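Myosin-4 (Saccharomyces cerevisiae, PDB 3MMI) is a type V myosin motor that helps localise mRNAs such as ASH1 to the bud through its partner She3, and is seen here as its globular tail. Local coordinates at residues T97-I102 against C203-V208; R110-A115 against N143-V148; T155-F160 against F216-K221. All coordinates share one frame; numbering follows the deposited sequence.

Contact 1. Residues T97-I102 against C203-V208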
# COMPACT_ATOMS: atom_id res chain seq x y z
N THR A 97 -0.76 -12.06 10.02
CA THR A 97 -0.98 -11.19 8.87
C THR A 97 0.24 -10.85 8.01
O THR A 97 0.14 -10.82 6.81
CB THR A 97 -1.65 -9.90 9.30
OG1 THR A 97 -2.89 -10.20 9.90
CG2 THR A 97 -1.91 -9.05 8.14
N MET A 98 1.38 -10.60 8.66
CA MET A 98 2.62 -10.35 7.98
C MET A 98 3.07 -11.54 7.17
O MET A 98 3.17 -11.45 5.97
CB MET A 98 3.72 -9.94 8.94
CG MET A 98 4.90 -9.35 8.23
SD MET A 98 6.14 -8.49 9.17
CE MET A 98 7.42 -9.66 9.08
N LEU A 99 3.32 -12.65 7.84
CA LEU A 99 3.84 -13.84 7.16
C LEU A 99 2.86 -14.35 6.14
O LEU A 99 3.24 -14.62 4.99
CB LEU A 99 4.10 -14.98 8.16
CG LEU A 99 5.33 -14.85 9.05
CD1 LEU A 99 5.53 -16.15 9.83
CD2 LEU A 99 6.51 -14.61 8.16
N GLY A 100 1.62 -14.52 6.58
CA GLY A 100 0.59 -15.07 5.73
C GLY A 100 0.30 -14.22 4.50
O GLY A 100 0.24 -14.76 3.39
N GLY A 101 0.11 -12.92 4.70
CA GLY A 101 -0.06 -11.95 3.62
C GLY A 101 1.05 -12.07 2.57
O GLY A 101 0.80 -12.31 1.35
N ILE A 102 2.27 -12.05 3.05
CA ILE A 102 3.40 -12.14 2.17
C ILE A 102 3.54 -13.46 1.43
O ILE A 102 3.80 -13.46 0.26
CB ILE A 102 4.73 -11.81 2.88
CG1 ILE A 102 4.73 -10.32 3.28
CG2 ILE A 102 5.89 -11.97 1.94
CD1 ILE A 102 5.79 -10.01 4.47
N CYS A 203 12.30 -11.34 1.51
CA CYS A 203 13.35 -12.27 0.90
C CYS A 203 13.10 -13.75 1.19
O CYS A 203 13.25 -14.54 0.31
CB CYS A 203 14.75 -11.96 1.35
SG CYS A 203 15.31 -10.23 1.16
N LYS A 204 12.65 -14.09 2.40
CA LYS A 204 12.36 -15.49 2.78
C LYS A 204 11.36 -16.07 1.81
O LYS A 204 11.67 -17.08 1.11
CB LYS A 204 11.81 -15.57 4.23
CG LYS A 204 11.61 -17.01 4.75
N PHE A 205 10.20 -15.41 1.68
CA PHE A 205 9.12 -15.92 0.84
C PHE A 205 9.30 -15.59 -0.64
O PHE A 205 8.36 -15.65 -1.41
CB PHE A 205 7.74 -15.53 1.41
CG PHE A 205 7.44 -16.15 2.71
CD1 PHE A 205 7.76 -17.49 2.95
CD2 PHE A 205 6.80 -15.44 3.71
CE1 PHE A 205 7.45 -18.06 4.20
CE2 PHE A 205 6.51 -16.03 4.94
CZ PHE A 205 6.83 -17.34 5.18
N GLN A 206 10.51 -15.24 -1.01
CA GLN A 206 10.88 -15.02 -2.41
C GLN A 206 10.05 -13.96 -3.24
O GLN A 206 9.83 -14.15 -4.46
CB GLN A 206 10.93 -16.37 -3.16
CG GLN A 206 12.19 -17.28 -2.79
CD GLN A 206 12.10 -18.70 -3.43
OE1 GLN A 206 12.22 -18.85 -4.66
NE2 GLN A 206 11.82 -19.70 -2.62
N VAL A 207 9.68 -12.81 -2.65
CA VAL A 207 9.01 -11.86 -3.49
C VAL A 207 9.97 -11.25 -4.50
O VAL A 207 11.08 -10.95 -4.19
CB VAL A 207 8.03 -10.89 -2.73
CG1 VAL A 207 7.66 -11.34 -1.35
CG2 VAL A 207 8.46 -9.43 -2.80
N VAL A 208 9.55 -11.12 -5.75
CA VAL A 208 10.44 -10.58 -6.77
C VAL A 208 10.89 -9.16 -6.39
O VAL A 208 10.15 -8.42 -5.73
CB VAL A 208 9.80 -10.56 -8.22
CG1 VAL A 208 9.34 -11.90 -8.54
CG2 VAL A 208 8.59 -9.61 -8.33

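Contact 2. Residues R110-A115 against N143-V148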
# COMPACT_ATOMS: atom_id res chain seq x y z
N ARG A 110 2.83 -14.31 -9.07
CA ARG A 110 3.46 -14.97 -10.21
C ARG A 110 2.43 -15.39 -11.27
O ARG A 110 2.80 -15.82 -12.32
CB ARG A 110 4.26 -16.23 -9.72
CG ARG A 110 5.60 -15.89 -9.00
CD ARG A 110 6.06 -16.80 -7.90
NE ARG A 110 6.98 -16.08 -6.95
CZ ARG A 110 8.27 -15.98 -7.19
NH1 ARG A 110 8.73 -16.45 -8.32
NH2 ARG A 110 9.08 -15.42 -6.36
N LEU A 111 1.14 -15.36 -10.94
CA LEU A 111 0.06 -15.76 -11.91
C LEU A 111 0.06 -14.93 -13.21
O LEU A 111 0.03 -15.46 -14.29
CB LEU A 111 -1.32 -15.70 -11.26
CG LEU A 111 -1.80 -16.86 -10.45
CD1 LEU A 111 -3.15 -16.60 -9.94
CD2 LEU A 111 -1.84 -18.05 -11.42
N PRO A 112 0.16 -13.60 -13.12
CA PRO A 112 0.27 -12.76 -14.32
C PRO A 112 1.43 -13.06 -15.26
O PRO A 112 1.24 -13.14 -16.48
CB PRO A 112 0.42 -11.35 -13.73
CG PRO A 112 -0.30 -11.39 -12.52
CD PRO A 112 0.07 -12.74 -11.93
N ALA A 113 2.64 -13.25 -14.72
CA ALA A 113 3.77 -13.64 -15.60
C ALA A 113 3.68 -15.07 -16.12
O ALA A 113 4.20 -15.33 -17.21
CB ALA A 113 5.20 -13.42 -14.90
N PHE A 114 3.00 -15.97 -15.37
CA PHE A 114 2.76 -17.38 -15.78
C PHE A 114 1.92 -17.31 -17.04
O PHE A 114 2.37 -17.77 -18.07
CB PHE A 114 2.03 -18.18 -14.68
CG PHE A 114 1.30 -19.41 -15.19
CD1 PHE A 114 2.03 -20.53 -15.62
CD2 PHE A 114 -0.08 -19.44 -15.23
CE1 PHE A 114 1.37 -21.68 -16.10
CE2 PHE A 114 -0.76 -20.59 -15.71
CZ PHE A 114 -0.03 -21.71 -16.14
N ALA A 115 0.76 -16.60 -16.99
CA ALA A 115 -0.09 -16.39 -18.16
C ALA A 115 0.65 -15.80 -19.35
O ALA A 115 0.46 -16.25 -20.48
CB ALA A 115 -1.39 -15.52 -17.83
N ASN A 143 -4.63 -10.19 -17.41
CA ASN A 143 -5.19 -8.96 -16.89
C ASN A 143 -6.05 -9.20 -15.68
O ASN A 143 -5.96 -8.44 -14.70
CB ASN A 143 -5.96 -8.15 -17.94
CG ASN A 143 -5.13 -7.84 -19.21
OD1 ASN A 143 -3.94 -7.55 -19.15
ND2 ASN A 143 -5.80 -7.91 -20.37
N GLU A 144 -6.84 -10.26 -15.71
CA GLU A 144 -7.76 -10.50 -14.62
C GLU A 144 -7.11 -10.98 -13.32
O GLU A 144 -7.56 -10.69 -12.25
CB GLU A 144 -8.82 -11.49 -15.07
CG GLU A 144 -9.84 -10.84 -15.95
CD GLU A 144 -10.82 -10.05 -15.15
OE1 GLU A 144 -11.40 -10.66 -14.18
OE2 GLU A 144 -10.98 -8.85 -15.50
N THR A 145 -6.10 -11.82 -13.45
CA THR A 145 -5.32 -12.29 -12.33
C THR A 145 -4.60 -11.05 -11.64
O THR A 145 -4.62 -10.89 -10.43
CB THR A 145 -4.38 -13.33 -12.96
OG1 THR A 145 -4.80 -14.68 -12.61
CG2 THR A 145 -3.04 -13.10 -12.70
N LEU A 146 -4.03 -10.19 -12.47
CA LEU A 146 -3.49 -8.90 -12.03
C LEU A 146 -4.48 -8.02 -11.25
O LEU A 146 -4.14 -7.52 -10.15
CB LEU A 146 -2.92 -8.15 -13.20
CG LEU A 146 -2.16 -6.89 -12.81
CD1 LEU A 146 -0.93 -7.30 -12.00
CD2 LEU A 146 -1.77 -6.10 -14.02
N LYS A 147 -5.72 -7.89 -11.76
CA LYS A 147 -6.75 -7.17 -11.02
C LYS A 147 -7.07 -7.79 -9.66
O LYS A 147 -7.22 -7.03 -8.69
CB LYS A 147 -8.08 -6.97 -11.80
CG LYS A 147 -7.96 -6.22 -13.16
N VAL A 148 -7.27 -9.10 -9.57
CA VAL A 148 -7.48 -9.74 -8.27
C VAL A 148 -6.28 -9.55 -7.31
O VAL A 148 -6.48 -9.23 -6.17
CB VAL A 148 -7.80 -11.25 -8.37
CG1 VAL A 148 -7.98 -11.83 -7.01
CG2 VAL A 148 -9.08 -11.44 -9.17

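Contact 3. Residues T155-F160 against F216-K221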
# COMPACT_ATOMS: atom_id res chain seq x y z
N THR A 155 -5.87 -4.41 0.11
CA THR A 155 -6.58 -4.56 1.37
C THR A 155 -5.70 -5.23 2.41
O THR A 155 -5.76 -4.86 3.56
CB THR A 155 -8.03 -5.06 1.22
OG1 THR A 155 -8.23 -6.20 2.05
CG2 THR A 155 -8.29 -5.47 -0.13
N TRP A 156 -4.83 -6.14 2.01
CA TRP A 156 -3.90 -6.74 2.99
C TRP A 156 -2.91 -5.65 3.56
O TRP A 156 -2.70 -5.52 4.78
CB TRP A 156 -3.17 -7.99 2.45
CG TRP A 156 -1.93 -8.33 3.27
CD1 TRP A 156 -1.86 -9.12 4.39
CD2 TRP A 156 -0.59 -7.84 3.06
NE1 TRP A 156 -0.54 -9.18 4.88
CE2 TRP A 156 0.25 -8.39 4.08
CE3 TRP A 156 -0.01 -7.02 2.09
CZ2 TRP A 156 1.65 -8.14 4.15
CZ3 TRP A 156 1.38 -6.75 2.16
CH2 TRP A 156 2.18 -7.30 3.19
N LEU A 157 -2.33 -4.87 2.67
CA LEU A 157 -1.34 -3.90 3.06
C LEU A 157 -1.88 -2.89 4.06
O LEU A 157 -1.21 -2.55 5.05
CB LEU A 157 -0.71 -3.17 1.87
CG LEU A 157 0.52 -2.26 2.18
CD1 LEU A 157 1.63 -2.96 2.93
CD2 LEU A 157 1.10 -1.61 1.03
N VAL A 158 -3.10 -2.40 3.84
CA VAL A 158 -3.62 -1.41 4.81
C VAL A 158 -3.86 -2.12 6.10
O VAL A 158 -3.56 -1.60 7.17
CB VAL A 158 -4.90 -0.61 4.32
CG1 VAL A 158 -4.68 -0.09 2.91
CG2 VAL A 158 -6.14 -1.55 4.38
N LYS A 159 -4.44 -3.31 6.04
CA LYS A 159 -4.69 -4.04 7.31
C LYS A 159 -3.35 -4.34 8.00
O LYS A 159 -3.13 -4.11 9.23
CB LYS A 159 -5.42 -5.33 7.07
CG LYS A 159 -5.65 -6.12 8.34
CD LYS A 159 -6.50 -7.39 8.02
CE LYS A 159 -6.29 -8.53 9.11
NZ LYS A 159 -6.10 -9.95 8.54
N PHE A 160 -2.41 -4.82 7.19
CA PHE A 160 -1.08 -5.04 7.75
C PHE A 160 -0.50 -3.76 8.35
O PHE A 160 -0.12 -3.75 9.54
CB PHE A 160 -0.13 -5.58 6.71
CG PHE A 160 1.24 -5.67 7.18
CD1 PHE A 160 1.54 -6.35 8.35
CD2 PHE A 160 2.27 -5.06 6.50
CE1 PHE A 160 2.85 -6.45 8.85
CE2 PHE A 160 3.62 -5.15 6.99
CZ PHE A 160 3.88 -5.85 8.17
N PHE A 216 7.78 -1.48 -0.32
CA PHE A 216 8.39 -0.51 0.55
C PHE A 216 7.89 0.94 0.24
O PHE A 216 7.74 1.73 1.15
CB PHE A 216 9.94 -0.53 0.47
CG PHE A 216 10.61 -1.71 1.24
CD1 PHE A 216 9.95 -2.43 2.27
CD2 PHE A 216 11.92 -2.07 0.93
CE1 PHE A 216 10.60 -3.49 2.97
CE2 PHE A 216 12.56 -3.15 1.62
CZ PHE A 216 11.88 -3.84 2.64
N ASN A 217 7.76 1.29 -1.06
CA ASN A 217 7.08 2.53 -1.47
C ASN A 217 5.64 2.60 -0.92
O ASN A 217 5.27 3.63 -0.39
CB ASN A 217 7.06 2.73 -3.02
CG ASN A 217 8.47 3.06 -3.59
OD1 ASN A 217 8.99 2.36 -4.47
ND2 ASN A 217 9.11 4.05 -3.03
N ASP A 218 4.85 1.52 -1.03
CA ASP A 218 3.49 1.62 -0.56
C ASP A 218 3.41 1.76 0.96
O ASP A 218 2.45 2.28 1.52
CB ASP A 218 2.64 0.46 -1.08
CG ASP A 218 2.42 0.51 -2.59
OD1 ASP A 218 2.68 1.59 -3.18
OD2 ASP A 218 2.04 -0.52 -3.18
N THR A 219 4.38 1.14 1.61
CA THR A 219 4.50 1.19 3.05
C THR A 219 4.67 2.63 3.50
O THR A 219 4.00 3.10 4.42
CB THR A 219 5.68 0.30 3.55
OG1 THR A 219 5.29 -1.08 3.38
CG2 THR A 219 5.93 0.50 5.07
N LEU A 220 5.56 3.33 2.84
CA LEU A 220 5.62 4.76 2.99
C LEU A 220 4.37 5.55 2.53
O LEU A 220 4.07 6.58 3.11
CB LEU A 220 6.81 5.25 2.23
CG LEU A 220 8.24 4.86 2.71
CD1 LEU A 220 9.29 5.51 1.83
CD2 LEU A 220 8.52 5.18 4.21
N LYS A 221 3.69 5.12 1.45
CA LYS A 221 2.48 5.82 1.02
C LYS A 221 1.51 5.66 2.14
O LYS A 221 0.79 6.61 2.48
CB LYS A 221 1.91 5.32 -0.30
CG LYS A 221 2.72 5.76 -1.54
CD LYS A 221 2.04 5.25 -2.84

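Contact 1. Residues T97-I102 against C203-V208
Leu-99 reaches across to Phe-205 with one methyl. Its first torsion (chi1 -75°) sets CG beside the backbone N and anti to the carbonyl carbon, and from there CD2 comes within 3.5 Å of Phe-205 CE2, approaching the ring obliquely. Phe-205 CE2 also lies 3.6 Å from Leu-99 O, so the ring borders the helix backbone as well as the leucine. Leucine suits this outer part of the contact because its length carries a methyl from the helix out to the ring, the two side chains crossing at about a right angle.

Between the two anchors the helix passes through Gly-100 and Gly-101, both buried; at Gly-101 a CB would run into the carbonyl oxygen of Thr-97, one turn earlier. The opposing segment holds the last residues of helix 185-204 and the loop after it, the helix closed by a Schellman motif: Gln-206, at C-prime with positive phi (56°), gives its N to Cys-203 O at 3.1 Å, while Val-207 N reaches back to Leu-202 O. This reversal carries Phe-205 and Val-207 to the same partner.

Ile-102, one turn on from Leu-99, supplies that partner. Its CG2 lies at the edge of the Phe-205 ring, near the ring plane and 4.0 Å from CD2, and also meets Val-207 CG1 at 3.8 Å. Beta-branching places this methyl close to the backbone, where two apolar residues can share it; Phe-198 and Val-201 of helix 185-204 also pack on Ile-102.

Contact 2. Residues R110-A115 against N143-V148
The pyrrolidine ring of Pro-112 takes the methyl of Thr-145 over one face: CG2 stands 3.2 Å from both Pro-112 CG and Pro-112 CD. Leu-146 meets the ring at CG, its CD1 4.2 Å from Pro-112 CG. The leucine has CG anti to the backbone N (chi1 -172°), which helps bring that branch back toward the proline, and Leu-358 packs on both residues. These pairings join two helices that run antiparallel, the short segments at 175° with axes 8.5 Å apart, a close approach suited to a proline and a threonine at its middle. Proline fits early in helix 111-119, where the first turn needs no backbone N-H, and the short, branched threonine puts a methyl straight onto its rigid ring. Leu-111 meets the same threonine at about a right angle, with CB 3.4 Å from Thr-145 CG2 and CD1 3.7 Å from Thr-145 OG1. The carbon contacts of Thr-145 CG2 are tighter than usual, and the threonine torsion (chi1 -106°) is off a staggered position, consistent with crowding or some imprecision in the model. Replacing Thr-145 with a glycine would probably open a gap beside the Pro-112 ring and leave Leu-111 freer to shift. Leu-111 also packs on Ile-55 and Leu-82.

Contact 3. Residues T155-F160 against F216-K221
Asp-218, whose CB is met by Leu-157 across the contact, has its carboxylate oxygen OD2 gripped twice: by a salt bridge from Lys-214 one turn earlier on its own helix, and by a hydrogen bond with the hydroxyl of Tyr-153 on helix 132-168. With that end held, the methylene is what the aspartate offers to the facing segment. Leu-157 CD2 comes to 3.3 Å from Asp-218 CB, the two side chains crossing at about a right angle. A chi1 of -171° swings the leucine's fork away from its own backbone N and toward two neighbouring residues, since CD1 of Leu-157 lies 4.1 Å from Thr-219 OG1. That oxygen bonds to the carbonyl of Ile-215 in its own helix, a common way for a threonine to be buried in a helix without a polar partner opposite. The contact brings helix 132-168 against helix 209-234 close to the centre of the all-helical globular tail, and the backbones are nearest at Leu-157 and Thr-219, with CA atoms 7.7 Å apart. Leucine's two methyls can meet Asp-218 and Thr-219 at once, and being apolar it leaves their polar bonds undisturbed. Since Lys-214 and Tyr-153 both hold OD2 of this buried carboxylate, Asp-218 probably keeps its negative charge although its methylene packs against hydrocarbon.

From the N terminus, helix 97-108 opens contact 1, and helix 111-119 follows it directly and opens contact 2. The long helix 132-168 closes contact 2 at 143-148, a short loop lying wholly within the longer one of contact 1, and then opens contact 3 at 155-160. Contact 1 closes at 203-208, and contact 3 only afterwards at 216-221, so these two cross. Helix 132-168 thus links contacts 2 and 3, whose centres are about 20 Å apart. Contacts 1 and 3 also touch, through a probable hydrogen bond of Trp-156 NE1 to Thr-97 O at 2.6 Å. Contact 1 joins helix 97-108 to the end of 185-204, contact 2 joins 111-119 to 132-168, and contact 3 joins 132-168 to 209-234.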